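Local coordinates for protein Rubredoxin\:oxygen oxidoreductase (Desulfovibrio gigas, PDB 1E5D) that reduces dioxygen to water at a diiron centre in a metallo-beta-lactamase-like domain, which is followed in the chain by an FMN-binding flavodoxin-like domain, at residues D8-L12 against Y38-D42; M31-N36 against N170-R176; E175-I181 against G227-R231. One frame throughout, in Å; residues are numbered along the deposited sequence.

How the contacts relate
All three contacts lie in the lactamase-like part of the chain. Contacts 1 and 2 use successive portions of strand 33-40, with centres about 19 Å apart; contacts 2 and 3, about 9 Å apart centre to centre, share E175 and R176 and are tied where G227 N lies 2.8 Å from T34 OG1 and G227 O 2.7 Å from N36 ND2. Contact 1 meets contact 3, about 17 Å away between centres, through Y38 OH and I229 CG1 at 3.6 Å, while L12 CD1 packs 3.4 Å from R176 NH1. Contact 2 is nearest the mu-oxo-diiron site: N170's side chain is about 7 Å from it, against about 10 Å for G227 (contact 3) and 11 Å for Y38's side chain.

Contact 1 of 3, residues D8-L12 against Y38-D42; sequences DGFHL and YLVED
Strand residues 10-12 and 38-40 form an antiparallel ladder, their short axes 4.6 Å apart at closest approach and their directions at 160°. The register pairs L12 with Y38, H11 with L39 and F10 with V40; CA atoms of G9 and E41 continue it at 4.7 Å. Y38 and L12 are a non-hydrogen-bonded pair (CA-CA 4.8 Å). With chi1 near -59° (m), the Y38 ring brings CE2 to 3.7 Å from L12 CD2, and Y38 CA makes a CA-H...O contact of 3.2 Å to H11 O. L39 and H11 are the hydrogen-bonded pair: L39 N donates to H11 O (2.8 Å) and H11 N to L39 O (2.7 Å). Their side chains share the sheet face opposite that of Y38, L12, F10 and V40. V40, chi1 t, sets CG1 4.2 Å from the centroid of the F10 ring and 12° off its normal, a CH-pi contact, while V40 CG2 touches F10 CD2 at 3.7 Å. E41 N then donates to G9 O at 2.7 Å, a bond made beyond the strand ends; G9 has phi 80°, a value that favours glycine. E41, chi1 m and chi2 t, accepts a weak bond at OE1 from H11 NE2 (3.4 Å).

This ladder is part of the N-terminal beta-sheet of the metallo-beta-lactamase fold. Strand 10-17 runs between strands 4-7 and 33-40, and strand 46-48 flanks the latter. On the face carrying F10 and Y38, strand 160-164 of the second sheet is met through V160 and I162, the rings of F10 and F155 meet edge-to-face, and Y38 OH bonds P224 O.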
ATOM      1  N   ASP A   8     -33.815   7.840  31.816  1.00 39.68           N
ATOM      2  CA  ASP A   8     -34.723   6.844  32.373  1.00 38.37           C
ATOM      3  C   ASP A   8     -35.300   5.973  31.270  1.00 31.86           C
ATOM      4  O   ASP A   8     -35.894   6.488  30.320  1.00 31.88           O
ATOM      5  CB  ASP A   8     -35.843   7.532  33.156  1.00 53.06           C
ATOM      6  CG  ASP A   8     -35.314   8.426  34.266  1.00 68.07           C
ATOM      7  OD1 ASP A   8     -34.560   7.899  35.116  1.00 77.53           O
ATOM      8  OD2 ASP A   8     -35.626   9.636  34.293  1.00 91.05           O
ATOM      9  N   GLY A   9     -35.107   4.662  31.383  1.00 28.37           N
ATOM     10  CA  GLY A   9     -35.608   3.741  30.380  1.00 29.40           C
ATOM     11  C   GLY A   9     -34.772   3.617  29.121  1.00 28.67           C
ATOM     12  O   GLY A   9     -35.145   2.841  28.237  1.00 38.46           O
ATOM     13  N   PHE A  10     -33.670   4.353  29.021  1.00 21.42           N
ATOM     14  CA  PHE A  10     -32.762   4.286  27.887  1.00 18.81           C
ATOM     15  C   PHE A  10     -31.382   3.817  28.341  1.00 18.02           C
ATOM     16  O   PHE A  10     -30.706   4.457  29.151  1.00 22.27           O
ATOM     17  CB  PHE A  10     -32.602   5.626  27.191  1.00 20.89           C
ATOM     18  CG  PHE A  10     -33.735   6.117  26.320  1.00 29.36           C
ATOM     19  CD1 PHE A  10     -34.922   6.555  26.885  1.00 34.88           C
ATOM     20  CD2 PHE A  10     -33.607   6.142  24.943  1.00 28.90           C
ATOM     21  CE1 PHE A  10     -35.955   7.008  26.090  1.00 35.86           C
ATOM     22  CE2 PHE A  10     -34.633   6.600  24.140  1.00 33.13           C
ATOM     23  CZ  PHE A  10     -35.811   7.038  24.714  1.00 35.24           C
ATOM     24  N   HIS A  11     -30.924   2.673  27.825  1.00 13.62           N
ATOM     25  CA  HIS A  11     -29.584   2.261  28.244  1.00 18.10           C
ATOM     26  C   HIS A  11     -28.685   1.948  27.053  1.00 21.38           C
ATOM     27  O   HIS A  11     -29.108   1.396  26.040  1.00 19.84           O
ATOM     28  CB  HIS A  11     -29.638   1.036  29.155  1.00 29.37           C
ATOM     29  CG  HIS A  11     -30.638   1.163  30.264  1.00 37.43           C
ATOM     30  ND1 HIS A  11     -30.267   1.365  31.576  1.00 36.68           N
ATOM     31  CD2 HIS A  11     -31.991   1.118  30.244  1.00 34.35           C
ATOM     32  CE1 HIS A  11     -31.353   1.440  32.322  1.00 37.83           C
ATOM     33  NE2 HIS A  11     -32.405   1.290  31.538  1.00 37.50           N
ATOM     34  N   LEU A  12     -27.434   2.322  27.250  1.00 23.92           N
ATOM     35  CA  LEU A  12     -26.324   2.028  26.359  1.00 24.75           C
ATOM     36  C   LEU A  12     -25.795   0.632  26.666  1.00 24.24           C
ATOM     37  O   LEU A  12     -25.310   0.373  27.773  1.00 27.74           O
ATOM     38  CB  LEU A  12     -25.253   3.091  26.539  1.00 28.33           C
ATOM     39  CG  LEU A  12     -23.909   3.005  25.826  1.00 25.75           C
ATOM     40  CD1 LEU A  12     -22.911   2.221  26.666  1.00 42.19           C
ATOM     41  CD2 LEU A  12     -24.033   2.392  24.441  1.00 14.31           C
ATOM     42  N   TYR A  38     -28.596   0.342  21.838  1.00 20.06           N
ATOM     43  CA  TYR A  38     -29.403   1.052  22.831  1.00 15.16           C
ATOM     44  C   TYR A  38     -30.685   0.286  23.126  1.00 19.54           C
ATOM     45  O   TYR A  38     -31.491  -0.004  22.244  1.00 17.48           O
ATOM     46  CB  TYR A  38     -29.679   2.486  22.360  1.00 11.95           C
ATOM     47  CG  TYR A  38     -28.365   3.220  22.156  1.00 18.53           C
ATOM     48  CD1 TYR A  38     -27.725   3.145  20.925  1.00 16.87           C
ATOM     49  CD2 TYR A  38     -27.766   3.956  23.166  1.00 18.22           C
ATOM     50  CE1 TYR A  38     -26.527   3.796  20.713  1.00 15.04           C
ATOM     51  CE2 TYR A  38     -26.561   4.613  22.958  1.00 15.14           C
ATOM     52  CZ  TYR A  38     -25.950   4.526  21.729  1.00 13.42           C
ATOM     53  OH  TYR A  38     -24.759   5.163  21.480  1.00 17.60           O
ATOM     54  N   LEU A  39     -30.820  -0.030  24.405  1.00 21.46           N
ATOM     55  CA  LEU A  39     -31.980  -0.681  24.981  1.00 22.77           C
ATOM     56  C   LEU A  39     -32.986   0.355  25.478  1.00 25.54           C
ATOM     57  O   LEU A  39     -32.661   1.161  26.353  1.00 22.08           O
ATOM     58  CB  LEU A  39     -31.539  -1.577  26.138  1.00 16.15           C
ATOM     59  CG  LEU A  39     -32.645  -2.410  26.781  1.00 20.99           C
ATOM     60  CD1 LEU A  39     -33.198  -3.401  25.766  1.00 16.69           C
ATOM     61  CD2 LEU A  39     -32.138  -3.114  28.029  1.00 25.90           C
ATOM     62  N   VAL A  40     -34.188   0.341  24.920  1.00 24.21           N
ATOM     63  CA  VAL A  40     -35.239   1.254  25.355  1.00 25.90           C
ATOM     64  C   VAL A  40     -36.389   0.503  26.025  1.00 27.10           C
ATOM     65  O   VAL A  40     -37.099  -0.288  25.399  1.00 30.38           O
ATOM     66  CB  VAL A  40     -35.792   2.084  24.183  1.00 25.53           C
ATOM     67  CG1 VAL A  40     -36.886   3.017  24.681  1.00 40.33           C
ATOM     68  CG2 VAL A  40     -34.675   2.856  23.505  1.00 21.06           C
ATOM     69  N   GLU A  41     -36.558   0.764  27.322  1.00 24.07           N
ATOM     70  CA  GLU A  41     -37.630   0.150  28.090  1.00 23.46           C
ATOM     71  C   GLU A  41     -38.967   0.857  27.885  1.00 21.95           C
ATOM     72  O   GLU A  41     -39.102   1.996  28.331  1.00 32.97           O
ATOM     73  CB  GLU A  41     -37.280   0.165  29.576  1.00 19.51           C
ATOM     74  CG  GLU A  41     -36.314  -0.955  29.949  1.00 27.99           C
ATOM     75  CD  GLU A  41     -36.001  -0.958  31.432  1.00 39.56           C
ATOM     76  OE1 GLU A  41     -35.578   0.095  31.959  1.00 49.49           O
ATOM     77  OE2 GLU A  41     -36.182  -2.020  32.063  1.00 62.75           O
ATOM     78  N   ASP A  42     -39.889   0.178  27.229  1.00 26.99           N
ATOM     79  CA  ASP A  42     -41.279   0.558  27.039  1.00 36.37           C
ATOM     80  C   ASP A  42     -42.172  -0.683  27.186  1.00 44.50           C
ATOM     81  O   ASP A  42     -41.705  -1.755  27.585  1.00 50.94           O
ATOM     82  CB  ASP A  42     -41.522   1.223  25.691  1.00 39.90           C
ATOM     83  CG  ASP A  42     -42.651   2.230  25.698  1.00 46.16           C
ATOM     84  OD1 ASP A  42     -43.485   2.205  26.628  1.00 58.93           O
ATOM     85  OD2 ASP A  42     -42.727   3.059  24.769  1.00 44.83           O
TER

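Contact 2 of 3, residues M31-N36 against N170-R176; sequences MGTTYN and NIAASER
Residues 31-36 enter strand 33-40 from a loop, whereas 170-176 have no regular secondary structure and belong to the loop between strand 160-164 and helix 183-198 of the metallo-beta-lactamase fold. The nearest CA atoms are those of T33 and N170, 4.3 Å apart. The one main-chain hydrogen bond between the segments runs from A172 N to M31 O, 2.9 Å with an angle of 151° at the hydrogen, so they form no ladder. G32, at phi 79° and psi -163°, needs to be glycine: a CB would jam against the preceding carbonyl and lie 2.7 Å from A172 CB. The real methyl of A172 instead sits 3.9 Å from G32 CA and 3.5 Å from T33 N.

N170, chi1 m, directs ND2 to T33 OG1 at 2.6 Å, but the 117° angle makes this hydrogen bond weak. N170 CB is 3.3 Å from G32 O. M31 points its CA-to-CB bond toward the loop, with CB 3.6 Å from N170 O and CE 4.5 Å from I171 CG1. T34, chi1 p, bonds from OG1 to N36 OD1 (2.7 Å), and its CG2 is 3.3 Å from I171 O. The side chain of T33 is about 4 Å from that of H226, the iron ligand whose ND1 bonds T34 O, and N170 touches Y193 of the oxygen-molecule pocket. The contact joins residues 170-172, whose N170 side chain is about 7 Å from the mu-oxo-diiron, to the start of strand 33-40. After the turn through S174, R176 folds back with chi1 to chi3 all m, placing NH2 3.5 Å from T34 CG2 and 3.7 Å from N36 OD1.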
ATOM      1  N   MET A  31      -7.269   4.809  18.748  1.00 23.44           N
ATOM      2  CA  MET A  31      -7.801   4.938  20.098  1.00 17.60           C
ATOM      3  C   MET A  31      -8.810   3.846  20.390  1.00 16.39           C
ATOM      4  O   MET A  31      -9.595   3.910  21.336  1.00 22.34           O
ATOM      5  CB  MET A  31      -8.466   6.302  20.280  1.00 26.43           C
ATOM      6  CG  MET A  31      -7.556   7.369  20.870  1.00 36.70           C
ATOM      7  SD  MET A  31      -8.287   9.016  20.832  1.00 49.05           S
ATOM      8  CE  MET A  31      -8.724   9.147  19.096  1.00 93.83           C
ATOM      9  N   GLY A  32      -8.816   2.799  19.562  1.00 15.17           N
ATOM     10  CA  GLY A  32      -9.795   1.752  19.821  1.00 12.98           C
ATOM     11  C   GLY A  32     -11.146   2.194  19.288  1.00 16.06           C
ATOM     12  O   GLY A  32     -11.233   3.117  18.486  1.00 18.58           O
ATOM     13  N   THR A  33     -12.199   1.533  19.733  1.00 16.33           N
ATOM     14  CA  THR A  33     -13.539   1.892  19.295  1.00 13.47           C
ATOM     15  C   THR A  33     -14.540   1.207  20.215  1.00 13.63           C
ATOM     16  O   THR A  33     -14.208   0.473  21.148  1.00 17.48           O
ATOM     17  CB  THR A  33     -13.760   1.502  17.829  1.00 18.62           C
ATOM     18  OG1 THR A  33     -15.064   1.892  17.385  1.00 10.76           O
ATOM     19  CG2 THR A  33     -13.712  -0.016  17.670  1.00 23.08           C
ATOM     20  N   THR A  34     -15.821   1.456  19.965  1.00  8.39           N
ATOM     21  CA  THR A  34     -16.841   0.765  20.734  1.00 13.82           C
ATOM     22  C   THR A  34     -17.923   0.274  19.776  1.00 14.18           C
ATOM     23  O   THR A  34     -18.027   0.670  18.618  1.00 22.39           O
ATOM     24  CB  THR A  34     -17.509   1.623  21.826  1.00 10.94           C
ATOM     25  OG1 THR A  34     -18.448   2.540  21.234  1.00 14.18           O
ATOM     26  CG2 THR A  34     -16.479   2.457  22.567  1.00  3.73           C
ATOM     27  N   TYR A  35     -18.750  -0.609  20.318  1.00 16.65           N
ATOM     28  CA  TYR A  35     -19.927  -1.045  19.569  1.00 17.37           C
ATOM     29  C   TYR A  35     -21.129  -0.754  20.459  1.00 20.15           C
ATOM     30  O   TYR A  35     -21.282  -1.395  21.500  1.00 24.80           O
ATOM     31  CB  TYR A  35     -19.755  -2.512  19.178  1.00 14.91           C
ATOM     32  CG  TYR A  35     -18.534  -2.666  18.286  1.00 15.12           C
ATOM     33  CD1 TYR A  35     -18.611  -2.246  16.963  1.00 16.19           C
ATOM     34  CD2 TYR A  35     -17.342  -3.193  18.756  1.00 10.27           C
ATOM     35  CE1 TYR A  35     -17.529  -2.358  16.118  1.00 16.32           C
ATOM     36  CE2 TYR A  35     -16.251  -3.314  17.915  1.00 11.64           C
ATOM     37  CZ  TYR A  35     -16.353  -2.897  16.606  1.00 20.99           C
ATOM     38  OH  TYR A  35     -15.282  -3.006  15.747  1.00 26.76           O
ATOM     39  N   ASN A  36     -21.906   0.228  20.036  1.00 15.68           N
ATOM     40  CA  ASN A  36     -23.002   0.792  20.798  1.00 13.39           C
ATOM     41  C   ASN A  36     -24.349   0.298  20.294  1.00 15.82           C
ATOM     42  O   ASN A  36     -24.677   0.390  19.121  1.00 16.94           O
ATOM     43  CB  ASN A  36     -22.973   2.323  20.741  1.00 13.52           C
ATOM     44  CG  ASN A  36     -21.686   2.897  21.306  1.00 16.83           C
ATOM     45  OD1 ASN A  36     -20.989   2.242  22.074  1.00 21.62           O
ATOM     46  ND2 ASN A  36     -21.369   4.131  20.925  1.00 15.54           N
ATOM     47  N   ASN A 170     -14.224   6.814  16.664  1.00 26.79           N
ATOM     48  CA  ASN A 170     -13.527   5.661  17.244  1.00 17.60           C
ATOM     49  C   ASN A 170     -12.787   6.061  18.510  1.00 13.49           C
ATOM     50  O   ASN A 170     -11.616   6.431  18.481  1.00 20.48           O
ATOM     51  CB  ASN A 170     -12.588   5.074  16.187  1.00  8.62           C
ATOM     52  CG  ASN A 170     -13.408   4.336  15.141  1.00 18.97           C
ATOM     53  OD1 ASN A 170     -13.130   4.405  13.950  1.00 20.00           O
ATOM     54  ND2 ASN A 170     -14.426   3.630  15.612  1.00  2.04           N
ATOM     55  N   ILE A 171     -13.469   6.005  19.643  1.00 14.57           N
ATOM     56  CA  ILE A 171     -12.855   6.276  20.931  1.00 15.03           C
ATOM     57  C   ILE A 171     -13.221   5.188  21.937  1.00 18.53           C
ATOM     58  O   ILE A 171     -14.401   5.030  22.270  1.00 24.72           O
ATOM     59  CB  ILE A 171     -13.299   7.630  21.511  1.00 18.39           C
ATOM     60  CG1 ILE A 171     -12.882   8.833  20.669  1.00 23.33           C
ATOM     61  CG2 ILE A 171     -12.805   7.778  22.942  1.00 22.12           C
ATOM     62  CD1 ILE A 171     -13.197  10.155  21.334  1.00 35.53           C
ATOM     63  N   ALA A 172     -12.216   4.453  22.403  1.00 18.85           N
ATOM     64  CA  ALA A 172     -12.458   3.439  23.433  1.00 18.46           C
ATOM     65  C   ALA A 172     -12.065   4.043  24.777  1.00 15.15           C
ATOM     66  O   ALA A 172     -10.904   4.426  24.937  1.00 19.02           O
ATOM     67  CB  ALA A 172     -11.703   2.153  23.170  1.00 15.39           C
ATOM     68  N   ALA A 173     -13.006   4.151  25.706  1.00 13.08           N
ATOM     69  CA  ALA A 173     -12.668   4.837  26.954  1.00 15.37           C
ATOM     70  C   ALA A 173     -13.585   4.442  28.095  1.00 17.74           C
ATOM     71  O   ALA A 173     -14.664   3.893  27.877  1.00 18.05           O
ATOM     72  CB  ALA A 173     -12.733   6.343  26.724  1.00 14.71           C
ATOM     73  N   SER A 174     -13.160   4.738  29.322  1.00 14.86           N
ATOM     74  CA  SER A 174     -14.083   4.493  30.433  1.00 11.60           C
ATOM     75  C   SER A 174     -15.247   5.479  30.360  1.00 14.10           C
ATOM     76  O   SER A 174     -16.344   5.195  30.840  1.00 31.05           O
ATOM     77  CB  SER A 174     -13.391   4.600  31.785  1.00  9.96           C
ATOM     78  OG  SER A 174     -12.013   4.880  31.636  1.00 28.72           O
ATOM     79  N   GLU A 175     -15.009   6.622  29.743  1.00 15.58           N
ATOM     80  CA  GLU A 175     -15.953   7.722  29.605  1.00 15.80           C
ATOM     81  C   GLU A 175     -16.876   7.457  28.415  1.00 21.29           C
ATOM     82  O   GLU A 175     -16.376   7.239  27.309  1.00 28.47           O
ATOM     83  CB  GLU A 175     -15.250   9.051  29.412  1.00 23.45           C
ATOM     84  CG  GLU A 175     -14.230   9.527  30.412  1.00 28.37           C
ATOM     85  CD  GLU A 175     -13.010   8.653  30.592  1.00 33.28           C
ATOM     86  OE1 GLU A 175     -12.065   8.693  29.783  1.00 42.52           O
ATOM     87  OE2 GLU A 175     -13.041   7.866  31.565  1.00 56.53           O
ATOM     88  N   ARG A 176     -18.190   7.460  28.613  1.00 20.83           N
ATOM     89  CA  ARG A 176     -19.098   7.153  27.513  1.00 18.69           C
ATOM     90  C   ARG A 176     -19.835   8.389  27.002  1.00 17.35           C
ATOM     91  O   ARG A 176     -20.645   8.303  26.073  1.00 21.67           O
ATOM     92  CB  ARG A 176     -20.107   6.080  27.921  1.00 18.35           C
ATOM     93  CG  ARG A 176     -19.612   4.966  28.809  1.00 19.07           C
ATOM     94  CD  ARG A 176     -18.289   4.364  28.354  1.00 25.60           C
ATOM     95  NE  ARG A 176     -18.299   4.146  26.909  1.00 29.46           N
ATOM     96  CZ  ARG A 176     -18.908   3.095  26.373  1.00 50.06           C
ATOM     97  NH1 ARG A 176     -19.510   2.225  27.176  1.00 69.78           N
ATOM     98  NH2 ARG A 176     -18.905   2.928  25.060  1.00 61.10           N
TER

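Contact 3 of 3, residues E175-I181 against G227-R231; sequences ERFSDQI and GVIFR
R231 lays its guanidinium flat on the ring of F177, centres 4.0 Å apart and planes at 18°, a cation-pi stack in which R231 CZ is 28° off the ring normal. R231 NH1 also makes a salt bridge to D179 OD2 at 2.6 Å. Along the backbone, F177 and I229 form a single bridge (CA-CA 4.6 Å): I229 N donates to R176 O and S178 N to I229 O, both at 2.7 Å. In the metallo-beta-lactamase fold this joins the loop before helix 183-198 to residues 227-231, which follow directly on the iron ligand H226 and lead into the outermost strand 230-231 of the second sheet; R231 carries the link into that strand. After F177 the chain makes a 3-10 turn at 178-180, with Q180 N bonded to F177 O (2.9 Å) and Q180 OE1 accepting from F177 N (2.9 Å). S178, chi1 p, takes R231 N on OG at 3.2 Å and also bonds Q235 NE2. V228 CG1 approaches E175 O at 3.3 Å and I181 CG2 at 4.4 Å.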
ATOM      1  N   GLU A 175     -15.009   6.622  29.743  1.00 15.58           N
ATOM      2  CA  GLU A 175     -15.953   7.722  29.605  1.00 15.80           C
ATOM      3  C   GLU A 175     -16.876   7.457  28.415  1.00 21.29           C
ATOM      4  O   GLU A 175     -16.376   7.239  27.309  1.00 28.47           O
ATOM      5  CB  GLU A 175     -15.250   9.051  29.412  1.00 23.45           C
ATOM      6  CG  GLU A 175     -14.230   9.527  30.412  1.00 28.37           C
ATOM      7  CD  GLU A 175     -13.010   8.653  30.592  1.00 33.28           C
ATOM      8  OE1 GLU A 175     -12.065   8.693  29.783  1.00 42.52           O
ATOM      9  OE2 GLU A 175     -13.041   7.866  31.565  1.00 56.53           O
ATOM     10  N   ARG A 176     -18.190   7.460  28.613  1.00 20.83           N
ATOM     11  CA  ARG A 176     -19.098   7.153  27.513  1.00 18.69           C
ATOM     12  C   ARG A 176     -19.835   8.389  27.002  1.00 17.35           C
ATOM     13  O   ARG A 176     -20.645   8.303  26.073  1.00 21.67           O
ATOM     14  CB  ARG A 176     -20.107   6.080  27.921  1.00 18.35           C
ATOM     15  CG  ARG A 176     -19.612   4.966  28.809  1.00 19.07           C
ATOM     16  CD  ARG A 176     -18.289   4.364  28.354  1.00 25.60           C
ATOM     17  NE  ARG A 176     -18.299   4.146  26.909  1.00 29.46           N
ATOM     18  CZ  ARG A 176     -18.908   3.095  26.373  1.00 50.06           C
ATOM     19  NH1 ARG A 176     -19.510   2.225  27.176  1.00 69.78           N
ATOM     20  NH2 ARG A 176     -18.905   2.928  25.060  1.00 61.10           N
ATOM     21  N   PHE A 177     -19.570   9.558  27.584  1.00 16.05           N
ATOM     22  CA  PHE A 177     -20.290  10.754  27.150  1.00 15.83           C
ATOM     23  C   PHE A 177     -19.365  11.854  26.657  1.00 17.00           C
ATOM     24  O   PHE A 177     -18.263  12.031  27.162  1.00 16.48           O
ATOM     25  CB  PHE A 177     -21.171  11.257  28.299  1.00 19.24           C
ATOM     26  CG  PHE A 177     -22.301  10.268  28.584  1.00 16.80           C
ATOM     27  CD1 PHE A 177     -23.399  10.185  27.746  1.00 13.76           C
ATOM     28  CD2 PHE A 177     -22.223   9.434  29.681  1.00 15.86           C
ATOM     29  CE1 PHE A 177     -24.401   9.276  28.020  1.00 18.64           C
ATOM     30  CE2 PHE A 177     -23.238   8.532  29.965  1.00 18.65           C
ATOM     31  CZ  PHE A 177     -24.333   8.451  29.129  1.00 13.83           C
ATOM     32  N   SER A 178     -19.844  12.582  25.651  1.00 15.20           N
ATOM     33  CA  SER A 178     -19.034  13.593  24.984  1.00 21.49           C
ATOM     34  C   SER A 178     -18.526  14.650  25.954  1.00 27.31           C
ATOM     35  O   SER A 178     -17.441  15.207  25.775  1.00 24.60           O
ATOM     36  CB  SER A 178     -19.835  14.245  23.852  1.00 20.17           C
ATOM     37  OG  SER A 178     -21.032  14.822  24.342  1.00 25.88           O
ATOM     38  N   ASP A 179     -19.300  14.947  26.997  1.00 29.72           N
ATOM     39  CA  ASP A 179     -18.892  15.982  27.938  1.00 24.56           C
ATOM     40  C   ASP A 179     -17.818  15.501  28.901  1.00 19.41           C
ATOM     41  O   ASP A 179     -17.344  16.270  29.729  1.00 38.96           O
ATOM     42  CB  ASP A 179     -20.090  16.465  28.762  1.00 28.03           C
ATOM     43  CG  ASP A 179     -20.736  15.345  29.552  1.00 36.18           C
ATOM     44  OD1 ASP A 179     -20.315  15.072  30.699  1.00 66.06           O
ATOM     45  OD2 ASP A 179     -21.680  14.727  29.026  1.00 37.70           O
ATOM     46  N   GLN A 180     -17.446  14.226  28.828  1.00 21.96           N
ATOM     47  CA  GLN A 180     -16.456  13.711  29.767  1.00 22.97           C
ATOM     48  C   GLN A 180     -15.083  13.603  29.120  1.00 22.86           C
ATOM     49  O   GLN A 180     -14.132  13.195  29.782  1.00 36.98           O
ATOM     50  CB  GLN A 180     -16.858  12.337  30.290  1.00 22.69           C
ATOM     51  CG  GLN A 180     -18.246  12.270  30.896  1.00 27.01           C
ATOM     52  CD  GLN A 180     -18.624  10.829  31.192  1.00 33.87           C
ATOM     53  OE1 GLN A 180     -18.665   9.996  30.285  1.00 46.90           O
ATOM     54  NE2 GLN A 180     -18.898  10.551  32.458  1.00 48.46           N
ATOM     55  N   ILE A 181     -15.023  13.951  27.841  1.00 24.67           N
ATOM     56  CA  ILE A 181     -13.745  13.939  27.137  1.00 24.52           C
ATOM     57  C   ILE A 181     -13.484  15.329  26.553  1.00 20.53           C
ATOM     58  O   ILE A 181     -14.403  16.028  26.141  1.00 38.02           O
ATOM     59  CB  ILE A 181     -13.642  12.899  26.014  1.00 26.37           C
ATOM     60  CG1 ILE A 181     -14.199  13.347  24.662  1.00 26.24           C
ATOM     61  CG2 ILE A 181     -14.289  11.571  26.387  1.00 30.78           C
ATOM     62  CD1 ILE A 181     -13.540  12.601  23.520  1.00 37.28           C
ATOM     63  N   GLY A 227     -18.157   4.982  19.795  1.00 15.11           N
ATOM     64  CA  GLY A 227     -17.637   6.122  20.534  1.00 17.91           C
ATOM     65  C   GLY A 227     -18.626   6.620  21.569  1.00 19.71           C
ATOM     66  O   GLY A 227     -19.559   5.907  21.949  1.00 23.22           O
ATOM     67  N   VAL A 228     -18.402   7.854  22.018  1.00 15.30           N
ATOM     68  CA  VAL A 228     -19.187   8.387  23.126  1.00 19.07           C
ATOM     69  C   VAL A 228     -20.525   8.942  22.661  1.00 24.47           C
ATOM     70  O   VAL A 228     -20.744   9.243  21.493  1.00 26.13           O
ATOM     71  CB  VAL A 228     -18.424   9.488  23.886  1.00 18.42           C
ATOM     72  CG1 VAL A 228     -17.169   8.902  24.512  1.00 20.69           C
ATOM     73  CG2 VAL A 228     -18.089  10.634  22.950  1.00  4.24           C
ATOM     74  N   ILE A 229     -21.418   9.057  23.637  1.00 22.88           N
ATOM     75  CA  ILE A 229     -22.731   9.637  23.396  1.00 18.92           C
ATOM     76  C   ILE A 229     -22.688  11.151  23.523  1.00 17.19           C
ATOM     77  O   ILE A 229     -22.041  11.670  24.439  1.00 18.95           O
ATOM     78  CB  ILE A 229     -23.751   9.058  24.391  1.00 20.79           C
ATOM     79  CG1 ILE A 229     -24.126   7.608  24.069  1.00 22.79           C
ATOM     80  CG2 ILE A 229     -24.980   9.944  24.481  1.00 17.33           C
ATOM     81  CD1 ILE A 229     -24.462   6.795  25.302  1.00 41.03           C
ATOM     82  N   PHE A 230     -23.356  11.861  22.621  1.00 20.08           N
ATOM     83  CA  PHE A 230     -23.424  13.319  22.730  1.00 22.04           C
ATOM     84  C   PHE A 230     -24.526  13.704  23.708  1.00 22.06           C
ATOM     85  O   PHE A 230     -25.711  13.521  23.414  1.00 23.78           O
ATOM     86  CB  PHE A 230     -23.652  13.960  21.359  1.00 17.54           C
ATOM     87  CG  PHE A 230     -22.426  13.823  20.461  1.00 15.09           C
ATOM     88  CD1 PHE A 230     -21.392  14.736  20.549  1.00 16.18           C
ATOM     89  CD2 PHE A 230     -22.335  12.777  19.559  1.00 11.18           C
ATOM     90  CE1 PHE A 230     -20.269  14.607  19.752  1.00 18.22           C
ATOM     91  CE2 PHE A 230     -21.212  12.642  18.763  1.00 11.32           C
ATOM     92  CZ  PHE A 230     -20.178  13.553  18.863  1.00 11.03           C
ATOM     93  N   ARG A 231     -24.110  14.219  24.859  1.00 16.23           N
ATOM     94  CA  ARG A 231     -25.050  14.515  25.940  1.00 22.55           C
ATOM     95  C   ARG A 231     -25.213  16.009  26.157  1.00 25.30           C
ATOM     96  O   ARG A 231     -24.297  16.708  26.576  1.00 32.93           O
ATOM     97  CB  ARG A 231     -24.564  13.835  27.213  1.00 26.96           C
ATOM     98  CG  ARG A 231     -25.418  14.003  28.458  1.00 21.49           C
ATOM     99  CD  ARG A 231     -24.497  14.126  29.657  1.00 28.24           C
ATOM    100  NE  ARG A 231     -24.424  12.940  30.493  1.00 29.07           N
ATOM    101  CZ  ARG A 231     -23.354  12.579  31.189  1.00 26.88           C
ATOM    102  NH1 ARG A 231     -22.248  13.307  31.151  1.00 17.88           N
ATOM    103  NH2 ARG A 231     -23.367  11.484  31.936  1.00 48.01           N
TER